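Local coordinates for tail fiber protein (Acinetobacter phage AM24, PDB 5W5P) that probably recognises, and may degrade, the capsular polysaccharide of Acinetobacter baumannii as the trimeric tailspike of the phage, at the interface of chains A and B. Coordinates in Å, arbitrary orientation; residue numbers count along the deposited sequence, not the author numbering. Chains: chain A/B, Tail fiber protein.

The interface of chains A and B. Residues chain A 499, 501, 509, 512, 547, 552, 560; chain B 491, 522-523, 525.
Strands 492-503 and 509-523 of chain A, with loop residues A:Leu547, A:Ile552 and A:Leu560, receive the end of strand 509-523 of chain B, the loop residue B:Glu525 that follows it, and B:Ala491 from another loop. B:Gln522 buries the most surface among the residues of this patch. Its CG stands anti to the backbone N (chi1 173°) and the side chain then bends at chi2 (76°), folding the amide back toward its own loop. Before the bend, CB of B:Gln522 packs against CB of A:Ala512 at 3.6 Å, while CD1 of A:Leu547 lies against the same CB and CD1 of A:Leu560 near CG. CG1 of A:Val509 sits over the face of the amide, 3.5 Å from CD of B:Gln522.

Both ends of that amide are engaged. OE1 accepts NE2 of A:Gln501 at 2.9 Å, on a lone pair in the carbonyl plane. The bond is nearly straight (172° at H) and lies within the plane of the donor amide, although the two amide planes are clearly inclined to each other. NE2 donates within its chain to OE1 of B:Glu525, on the anti lone pair, and to O of B:Gly523, whose carbonyl plane it approaches from above; together these bonds should fix the amide's rotation. OE1 of B:Glu525 also lies 3.2 Å from NE2 of A:Gln501; if the carboxylate is charged, it would favour having the NH2 groups of both amides, not the oxygens, turned toward it.

CG2 of A:Val509 packs on CB of B:Glu525 at 3.6 Å, and N of A:Val509 donates to O of B:Glu525 at 3.3 Å, a long but straight bond. Water 1 links O of A:Val509 to O of B:Gly523 and N of B:Glu525. Farther along, CZ of A:Phe499 touches CB of B:Ala491 at 3.8 Å. This mixed polar and apolar patch joins neighbouring C-terminal domains and probably helps hold the tailspike trimer together.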
# COMPACT_ATOMS: atom_id res chain seq x y z
N PHE A 499 -27.97 31.35 0.86
CA PHE A 499 -28.30 31.55 2.26
C PHE A 499 -27.94 32.99 2.64
O PHE A 499 -26.75 33.34 2.69
CB PHE A 499 -27.57 30.54 3.14
CG PHE A 499 -27.80 30.74 4.62
CD1 PHE A 499 -28.99 31.26 5.10
CD2 PHE A 499 -26.82 30.40 5.54
CE1 PHE A 499 -29.20 31.43 6.46
CE2 PHE A 499 -27.02 30.57 6.90
CZ PHE A 499 -28.21 31.09 7.36
N GLN A 501 -27.90 36.03 5.36
CA GLN A 501 -27.96 36.43 6.76
C GLN A 501 -27.91 37.95 6.82
O GLN A 501 -26.90 38.55 6.46
CB GLN A 501 -26.81 35.80 7.56
CG GLN A 501 -26.97 34.30 7.75
CD GLN A 501 -25.76 33.65 8.41
OE1 GLN A 501 -24.64 33.74 7.90
NE2 GLN A 501 -25.98 32.99 9.54
N VAL A 509 -27.06 39.08 13.65
CA VAL A 509 -28.02 38.56 12.68
C VAL A 509 -29.43 38.94 13.11
O VAL A 509 -29.91 38.50 14.16
CB VAL A 509 -27.87 37.04 12.53
CG1 VAL A 509 -28.97 36.49 11.63
CG2 VAL A 509 -26.50 36.69 11.97
N ALA A 512 -32.90 36.09 8.32
CA ALA A 512 -32.30 34.99 7.57
C ALA A 512 -33.30 34.49 6.54
O ALA A 512 -34.49 34.40 6.81
CB ALA A 512 -31.87 33.84 8.50
N LEU A 547 -37.39 33.44 7.55
CA LEU A 547 -37.93 33.41 8.90
C LEU A 547 -38.59 34.75 9.21
O LEU A 547 -38.01 35.81 8.95
CB LEU A 547 -36.83 33.09 9.91
CG LEU A 547 -36.53 31.60 10.05
CD1 LEU A 547 -35.06 31.37 10.36
CD2 LEU A 547 -37.43 30.98 11.10
N ILE A 552 -34.43 36.01 19.55
CA ILE A 552 -32.98 35.92 19.57
C ILE A 552 -32.36 36.64 20.76
O ILE A 552 -31.16 36.46 21.01
CB ILE A 552 -32.36 36.45 18.26
CG1 ILE A 552 -32.78 37.90 18.02
CG2 ILE A 552 -32.78 35.57 17.08
CD1 ILE A 552 -32.27 38.47 16.72
N LEU A 560 -36.18 37.69 15.06
CA LEU A 560 -35.78 37.77 13.66
C LEU A 560 -36.86 38.47 12.85
O LEU A 560 -38.05 38.19 13.00
CB LEU A 560 -35.52 36.37 13.10
CG LEU A 560 -34.37 35.56 13.70
CD1 LEU A 560 -34.37 34.16 13.13
CD2 LEU A 560 -33.03 36.24 13.45
N ALA B 491 -26.40 27.86 12.21
CA ALA B 491 -27.28 28.14 11.08
C ALA B 491 -26.92 27.30 9.86
O ALA B 491 -25.76 26.94 9.64
CB ALA B 491 -27.23 29.62 10.72
N GLN B 522 -31.93 29.36 11.71
CA GLN B 522 -31.17 30.47 12.27
C GLN B 522 -31.66 30.77 13.69
O GLN B 522 -32.87 30.81 13.94
CB GLN B 522 -31.28 31.73 11.40
CG GLN B 522 -30.66 32.99 12.00
CD GLN B 522 -29.13 33.01 11.91
OE1 GLN B 522 -28.55 32.77 10.85
NE2 GLN B 522 -28.47 33.29 13.04
N GLY B 523 -30.71 30.99 14.59
CA GLY B 523 -30.98 31.38 15.96
C GLY B 523 -30.23 32.65 16.32
O GLY B 523 -29.98 33.52 15.47
N GLU B 525 -27.18 34.90 16.94
CA GLU B 525 -25.84 34.96 16.36
C GLU B 525 -25.28 36.36 16.58
O GLU B 525 -25.88 37.34 16.14
CB GLU B 525 -25.86 34.61 14.88
CG GLU B 525 -24.49 34.46 14.25
CD GLU B 525 -24.49 33.48 13.09
OE1 GLU B 525 -25.58 32.99 12.73
OE2 GLU B 525 -23.41 33.20 12.53
O HOH W 1 -29.37 36.30 15.67